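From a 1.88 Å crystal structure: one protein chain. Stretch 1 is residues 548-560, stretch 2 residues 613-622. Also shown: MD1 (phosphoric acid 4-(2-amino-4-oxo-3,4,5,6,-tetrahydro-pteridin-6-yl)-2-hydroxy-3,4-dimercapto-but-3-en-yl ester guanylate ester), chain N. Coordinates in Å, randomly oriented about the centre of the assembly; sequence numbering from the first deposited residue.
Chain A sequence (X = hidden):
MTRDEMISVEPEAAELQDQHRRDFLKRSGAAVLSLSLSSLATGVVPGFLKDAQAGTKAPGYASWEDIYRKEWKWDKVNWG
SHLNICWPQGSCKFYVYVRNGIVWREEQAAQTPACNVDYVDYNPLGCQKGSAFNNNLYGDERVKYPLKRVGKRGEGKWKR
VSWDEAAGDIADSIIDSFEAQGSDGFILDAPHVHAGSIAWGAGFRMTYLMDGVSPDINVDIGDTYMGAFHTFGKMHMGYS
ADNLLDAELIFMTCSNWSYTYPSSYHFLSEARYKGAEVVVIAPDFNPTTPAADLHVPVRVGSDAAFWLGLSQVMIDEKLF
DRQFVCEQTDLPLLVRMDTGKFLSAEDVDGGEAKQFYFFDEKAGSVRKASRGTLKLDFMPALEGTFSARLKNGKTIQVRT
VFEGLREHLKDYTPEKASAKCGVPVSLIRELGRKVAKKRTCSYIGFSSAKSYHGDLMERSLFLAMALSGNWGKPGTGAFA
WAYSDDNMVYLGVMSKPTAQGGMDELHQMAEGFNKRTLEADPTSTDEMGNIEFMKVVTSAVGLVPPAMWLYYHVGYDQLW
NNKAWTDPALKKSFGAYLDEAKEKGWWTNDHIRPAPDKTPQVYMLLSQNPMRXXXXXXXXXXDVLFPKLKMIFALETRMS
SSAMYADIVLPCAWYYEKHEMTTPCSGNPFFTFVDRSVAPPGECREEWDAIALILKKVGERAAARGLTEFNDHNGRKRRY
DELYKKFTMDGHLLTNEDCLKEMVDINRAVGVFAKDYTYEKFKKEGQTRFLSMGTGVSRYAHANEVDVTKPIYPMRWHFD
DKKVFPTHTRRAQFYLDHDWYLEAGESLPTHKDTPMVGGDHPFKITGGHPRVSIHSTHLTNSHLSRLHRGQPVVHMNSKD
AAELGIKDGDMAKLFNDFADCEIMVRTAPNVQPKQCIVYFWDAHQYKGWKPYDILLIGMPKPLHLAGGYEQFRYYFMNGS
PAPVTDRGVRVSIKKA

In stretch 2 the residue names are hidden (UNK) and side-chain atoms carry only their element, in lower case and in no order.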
# COMPACT_ATOMS: atom_id res chain seq x y z
N MET A 548 31.20 1.35 1.99
CA MET A 548 32.57 0.90 2.22
C MET A 548 32.67 -0.61 2.16
O MET A 548 33.50 -1.13 1.42
CB MET A 548 33.13 1.39 3.56
CG MET A 548 33.19 2.89 3.70
SD MET A 548 34.02 3.69 2.31
CE MET A 548 33.98 5.41 2.86
N TRP A 549 31.86 -1.30 2.96
CA TRP A 549 32.01 -2.75 3.05
C TRP A 549 31.49 -3.37 1.72
O TRP A 549 32.05 -4.33 1.24
CB TRP A 549 31.30 -3.31 4.30
CG TRP A 549 29.86 -3.54 4.13
CD1 TRP A 549 28.87 -2.63 4.09
CD2 TRP A 549 29.25 -4.81 3.97
NE1 TRP A 549 27.64 -3.26 3.89
CE2 TRP A 549 27.87 -4.60 3.80
CE3 TRP A 549 29.76 -6.11 3.92
CZ2 TRP A 549 26.97 -5.64 3.63
CZ3 TRP A 549 28.88 -7.15 3.73
CH2 TRP A 549 27.50 -6.91 3.60
N LEU A 550 30.47 -2.75 1.11
CA LEU A 550 29.98 -3.25 -0.18
C LEU A 550 31.06 -3.17 -1.22
O LEU A 550 31.26 -4.14 -1.99
CB LEU A 550 28.74 -2.50 -0.65
CG LEU A 550 27.46 -2.71 0.17
CD1 LEU A 550 26.35 -1.84 -0.37
CD2 LEU A 550 27.05 -4.21 0.23
N TYR A 551 31.81 -2.06 -1.21
CA TYR A 551 32.93 -1.85 -2.14
C TYR A 551 34.08 -2.81 -1.91
O TYR A 551 34.60 -3.36 -2.86
CB TYR A 551 33.49 -0.41 -1.98
CG TYR A 551 34.62 -0.01 -2.92
CD1 TYR A 551 34.35 0.48 -4.19
CD2 TYR A 551 35.97 -0.04 -2.50
CE1 TYR A 551 35.41 0.88 -5.06
CE2 TYR A 551 36.98 0.36 -3.33
CZ TYR A 551 36.69 0.83 -4.61
OH TYR A 551 37.76 1.20 -5.39
N TYR A 552 34.48 -2.97 -0.66
CA TYR A 552 35.64 -3.77 -0.29
C TYR A 552 35.38 -5.26 -0.15
O TYR A 552 36.29 -6.04 -0.33
CB TYR A 552 36.18 -3.24 1.04
CG TYR A 552 36.96 -1.97 0.86
CD1 TYR A 552 38.11 -1.97 0.09
CD2 TYR A 552 36.54 -0.77 1.44
CE1 TYR A 552 38.83 -0.83 -0.11
CE2 TYR A 552 37.31 0.41 1.27
CZ TYR A 552 38.44 0.37 0.50
OH TYR A 552 39.23 1.49 0.28
N HIS A 553 34.15 -5.66 0.13
CA HIS A 553 33.87 -7.06 0.47
C HIS A 553 32.81 -7.73 -0.38
O HIS A 553 32.76 -8.96 -0.41
CB HIS A 553 33.43 -7.17 1.93
CG HIS A 553 34.49 -6.76 2.89
ND1 HIS A 553 35.61 -7.52 3.13
CD2 HIS A 553 34.62 -5.64 3.63
CE1 HIS A 553 36.38 -6.88 3.99
NE2 HIS A 553 35.79 -5.75 4.32
N VAL A 554 31.99 -6.95 -1.07
CA VAL A 554 30.93 -7.57 -1.84
C VAL A 554 31.09 -7.35 -3.34
O VAL A 554 30.14 -7.55 -4.12
CB VAL A 554 29.54 -7.11 -1.35
CG1 VAL A 554 28.47 -7.99 -1.97
CG2 VAL A 554 29.43 -7.16 0.22
N GLY A 555 32.28 -6.92 -3.72
CA GLY A 555 32.68 -6.82 -5.12
C GLY A 555 32.08 -5.66 -5.89
O GLY A 555 32.18 -5.63 -7.12
N TYR A 556 31.53 -4.68 -5.19
CA TYR A 556 30.91 -3.56 -5.84
C TYR A 556 31.92 -2.59 -6.40
O TYR A 556 31.54 -1.73 -7.18
CB TYR A 556 29.93 -2.82 -4.92
CG TYR A 556 28.56 -3.45 -4.81
CD1 TYR A 556 28.30 -4.45 -3.89
CD2 TYR A 556 27.52 -3.04 -5.62
CE1 TYR A 556 27.00 -5.01 -3.77
CE2 TYR A 556 26.27 -3.58 -5.51
CZ TYR A 556 26.01 -4.56 -4.60
OH TYR A 556 24.74 -5.10 -4.54
N ASP A 557 33.21 -2.75 -6.10
CA ASP A 557 34.20 -1.90 -6.74
C ASP A 557 34.20 -2.12 -8.26
O ASP A 557 34.59 -1.23 -9.03
CB ASP A 557 35.62 -2.17 -6.21
CG ASP A 557 36.09 -3.60 -6.46
OD1 ASP A 557 35.37 -4.54 -6.11
OD2 ASP A 557 37.18 -3.80 -6.96
N GLN A 558 33.82 -3.32 -8.69
CA GLN A 558 33.82 -3.65 -10.12
C GLN A 558 32.68 -2.96 -10.84
O GLN A 558 32.74 -2.84 -12.04
CB GLN A 558 33.67 -5.16 -10.34
CG GLN A 558 34.73 -6.00 -9.71
CD GLN A 558 34.28 -7.45 -9.52
OE1 GLN A 558 33.33 -7.75 -8.78
NE2 GLN A 558 35.00 -8.36 -10.17
N LEU A 559 31.63 -2.56 -10.12
CA LEU A 559 30.53 -1.81 -10.70
C LEU A 559 30.75 -0.30 -10.55
O LEU A 559 30.67 0.46 -11.52
CB LEU A 559 29.22 -2.15 -10.01
CG LEU A 559 28.61 -3.54 -10.21
CD1 LEU A 559 29.63 -4.66 -10.13
CD2 LEU A 559 27.49 -3.79 -9.27
N TRP A 560 31.05 0.11 -9.32
CA TRP A 560 31.13 1.52 -8.98
C TRP A 560 32.34 2.28 -9.53
O TRP A 560 32.34 3.51 -9.51
CB TRP A 560 31.05 1.66 -7.46
CG TRP A 560 29.85 1.11 -6.90
CD1 TRP A 560 28.69 0.78 -7.57
CD2 TRP A 560 29.58 0.89 -5.51
NE1 TRP A 560 27.75 0.36 -6.69
CE2 TRP A 560 28.26 0.43 -5.42
CE3 TRP A 560 30.32 1.04 -4.35
CZ2 TRP A 560 27.70 0.05 -4.22
CZ3 TRP A 560 29.77 0.68 -3.15
CH2 TRP A 560 28.45 0.20 -3.09
N UNK A 613 16.68 -5.34 -1.58
CA UNK A 613 17.03 -4.02 -1.09
C UNK A 613 18.34 -3.53 -1.70
O UNK A 613 18.39 -2.39 -2.19
c UNK A 613 17.18 -3.99 0.42
n UNK A 613 17.32 -2.80 3.32
n UNK A 613 18.77 -1.97 4.89
c UNK A 613 17.51 -2.57 0.91
c UNK A 613 18.24 -2.52 2.21
c UNK A 613 17.61 -2.53 4.59
n UNK A 613 16.75 -2.80 5.56
N UNK A 614 19.39 -4.34 -1.67
CA UNK A 614 20.64 -3.93 -2.31
C UNK A 614 20.49 -3.86 -3.80
O UNK A 614 19.98 -4.78 -4.45
c UNK A 614 22.65 -4.43 -0.78
c UNK A 614 22.70 -4.35 1.71
c UNK A 614 21.80 -4.40 0.47
c UNK A 614 21.84 -4.83 -2.00
n UNK A 614 21.96 -4.03 2.97
N UNK A 615 20.97 -2.76 -4.35
CA UNK A 615 20.98 -2.57 -5.79
C UNK A 615 21.97 -3.54 -6.36
O UNK A 615 23.13 -3.59 -5.92
c UNK A 615 20.23 -0.13 -6.02
c UNK A 615 21.37 -1.14 -6.18
n UNK A 615 18.73 1.06 -4.48
c UNK A 615 18.25 1.46 -3.31
c UNK A 615 19.68 -0.04 -4.60
n UNK A 615 17.41 2.49 -3.26
n UNK A 615 18.65 0.85 -2.20
N UNK A 616 21.51 -4.35 -7.31
CA UNK A 616 22.29 -5.48 -7.82
C UNK A 616 22.71 -6.53 -6.75
O UNK A 616 23.48 -7.44 -7.03
o UNK A 616 23.07 -4.33 -9.81
c UNK A 616 23.48 -4.98 -8.63
N UNK A 617 22.17 -6.44 -5.54
CA UNK A 617 22.48 -7.38 -4.48
C UNK A 617 22.11 -8.81 -4.85
O UNK A 617 22.82 -9.74 -4.48
N UNK A 618 21.06 -8.99 -5.66
CA UNK A 618 20.63 -10.34 -6.11
C UNK A 618 21.71 -11.08 -6.88
O UNK A 618 21.72 -12.31 -6.92
c UNK A 618 19.27 -10.27 -6.91
N UNK A 619 22.66 -10.35 -7.46
CA UNK A 619 23.80 -10.94 -8.11
C UNK A 619 24.99 -10.90 -7.17
O UNK A 619 25.72 -11.88 -7.07
c UNK A 619 25.17 -12.03 -10.75
c UNK A 619 25.40 -10.64 -10.15
c UNK A 619 24.15 -10.16 -9.37
n UNK A 619 26.35 -13.91 -11.87
c UNK A 619 26.26 -12.42 -11.78
N UNK A 620 25.23 -9.75 -6.54
CA UNK A 620 26.54 -9.55 -5.85
C UNK A 620 26.55 -10.33 -4.54
O UNK A 620 27.58 -10.85 -4.12
c UNK A 620 26.81 -8.08 -5.58
s UNK A 620 27.94 -7.91 -8.15
c UNK A 620 29.57 -7.39 -7.57
c UNK A 620 26.89 -7.19 -6.87
N UNK A 621 25.40 -10.43 -3.91
CA UNK A 621 25.36 -11.16 -2.65
C UNK A 621 25.66 -12.67 -2.84
O UNK A 621 26.64 -13.17 -2.25
c UNK A 621 24.97 -7.37 -0.51
c UNK A 621 24.81 -8.46 -1.36
c UNK A 621 23.93 -9.74 0.43
c UNK A 621 24.27 -9.66 -0.90
c UNK A 621 24.12 -8.65 1.27
c UNK A 621 24.62 -7.48 0.80
c UNK A 621 24.09 -10.85 -1.84
N UNK A 622 24.85 -13.40 -3.65
CA UNK A 622 25.16 -14.83 -3.89
C UNK A 622 26.52 -15.03 -4.49
O UNK A 622 27.25 -15.93 -4.08
c UNK A 622 23.60 -13.01 -4.31
c UNK A 622 22.92 -14.38 -4.57
c UNK A 622 24.03 -15.29 -4.85
PB MD1 N . 13.89 -3.90 3.77
O3B MD1 N . 12.43 -4.45 3.52
O1B MD1 N . 13.89 -3.29 5.13
O2B MD1 N . 14.94 -4.83 3.31
O3A MD1 N . 13.94 -2.70 2.74
C10 MD1 N . 13.53 -1.36 3.07
C11 MD1 N . 13.58 -0.62 1.75
O11 MD1 N . 12.35 -1.04 1.06
C12 MD1 N . 13.51 0.87 1.97
S12 MD1 N . 12.99 1.53 3.46
C13 MD1 N . 13.80 1.76 0.97
S13 MD1 N . 13.67 3.43 1.17
C14 MD1 N . 14.26 1.32 -0.37
N15 MD1 N . 13.47 1.66 -1.51
C16 MD1 N . 13.78 1.18 -2.76
C15 MD1 N . 13.03 1.66 -3.82
O14 MD1 N . 12.12 2.51 -3.66
N17 MD1 N . 13.33 1.09 -5.02
C17 MD1 N . 14.35 0.15 -5.16
N16 MD1 N . 14.56 -0.31 -6.38
N18 MD1 N . 15.08 -0.25 -4.11
C20 MD1 N . 14.81 0.26 -2.93
N8 MD1 N . 15.58 -0.11 -1.87
C7 MD1 N . 15.36 0.30 -0.51
PA MD1 N . 11.82 -5.94 3.37
O1A MD1 N . 10.38 -5.80 3.73
O2A MD1 N . 12.14 -6.42 2.01
O5' MD1 N . 12.58 -6.84 4.43
C5' MD1 N . 12.25 -6.62 5.79
C4' MD1 N . 11.94 -7.90 6.44
O4' MD1 N . 11.47 -7.52 7.73
C1' MD1 N . 10.56 -8.55 8.10
N9 MD1 N . 9.64 -8.19 9.19
C4 MD1 N . 9.78 -8.64 10.43
N3 MD1 N . 10.73 -9.46 10.95
C2 MD1 N . 10.69 -9.79 12.24
N2 MD1 N . 11.64 -10.59 12.78
N1 MD1 N . 9.62 -9.34 13.00
C6 MD1 N . 8.63 -8.52 12.53
O6 MD1 N . 7.76 -8.12 13.31
C5 MD1 N . 8.71 -8.13 11.18
N7 MD1 N . 7.96 -7.40 10.37
C8 MD1 N . 8.54 -7.43 9.17
C2' MD1 N . 9.75 -8.81 6.83
O2' MD1 N . 9.15 -10.13 6.79
C3' MD1 N . 10.76 -8.56 5.71
O3' MD1 N . 11.20 -9.79 5.08
O HOH W 1 24.99 -2.47 3.70

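Position 613 carries three carbons, a nitrogen, and then a carbon bearing two more nitrogens: a guanidinium, so Arg613. It does not touch stretch 1 but reaches the phosphate of MD1, where NE donates to O2B at 3.1 Å and NH2 to O1B at 2.9 Å. A planar cation with several N-H groups suits such an anionic partner.

Position 614 has four carbons in a row ending in nitrogen, which is Lys614. Its CB lies 3.9 Å from Tyr556 OH. The chain is long enough to bring its amine near a water that accepts a hydrogen bond from Trp549 NE1 at 2.8 Å; the bond from Lys614 NZ to the same water, at 3.5 Å, is weak.

At position 615 the guanidinium pattern recurs, giving Arg615. Here the end of the side chain leads away from stretch 1, and one face of the guanidinium lies against MD1, with NH1 3.2 Å from N8. Its backbone serves the contact instead: Tyr556 OH donates a hydrogen bond to Arg615 O at 2.6 Å.

Position 616 shows one carbon and one oxygen, hence Ser616. Its CB is 4.2 Å from Leu559 CD2. It occupies the N-cap position without a capping bond from its side chain; OG is hydrogen-bonded elsewhere in the structure.

Position 617 has no side-chain atoms, so it is Gly617. An ideal CB here would lie 2.5 Å from Lys614 CB, a clash that glycine avoids. Its N is 3.1 Å from Tyr556 OH, but the angle is too poor for a hydrogen bond.

A single side-chain carbon at position 618 identifies Ala618. It points away from stretch 1 and makes no contact with it.

Position 619 again has four carbons and a terminal nitrogen: Lys619. The end of this exposed side chain leads away from stretch 1, a setting that readily accommodates a charged amine.

Position 620 has two carbons, a sulfur and one carbon, unbranched, and is therefore Met620. CB lies 3.6 Å from Tyr556 CE1, CG sits over the tyrosine face 3.9 Å from the centroid of its six ring carbons, and CE is 3.7 Å from Leu559 CD1 and 3.2 Å from Gly555 O. A flexible, unbranched thioether can follow this bent path, with all three chi angles in m.

Position 621 has one carbon followed by a six-carbon ring: Phe621. CD1 is 3.7 Å from Val554 CG1, CE1 3.9 Å from Leu550 CD2, and CZ 4.1 Å from Trp549 CH2. The leucine methyl meets the ring edge, and the broad apolar ring reaches all three neighbours.

Position 622 has three carbons closing a ring onto the backbone nitrogen, so it is Pro622. Lacking an N-H, it cannot donate to the preceding turn, and the helix kinks there.

The contact thus combines apolar packing with one direct hydrogen bond. Met620 and Phe621 fill the surface offered by Trp549, Leu550, Val554, Tyr556 and Leu559, while the tyrosine hydroxyl reaches past the methionine to anchor the loop at Arg615 O.

Stretch 2 613-622: RKRSGAKMFP
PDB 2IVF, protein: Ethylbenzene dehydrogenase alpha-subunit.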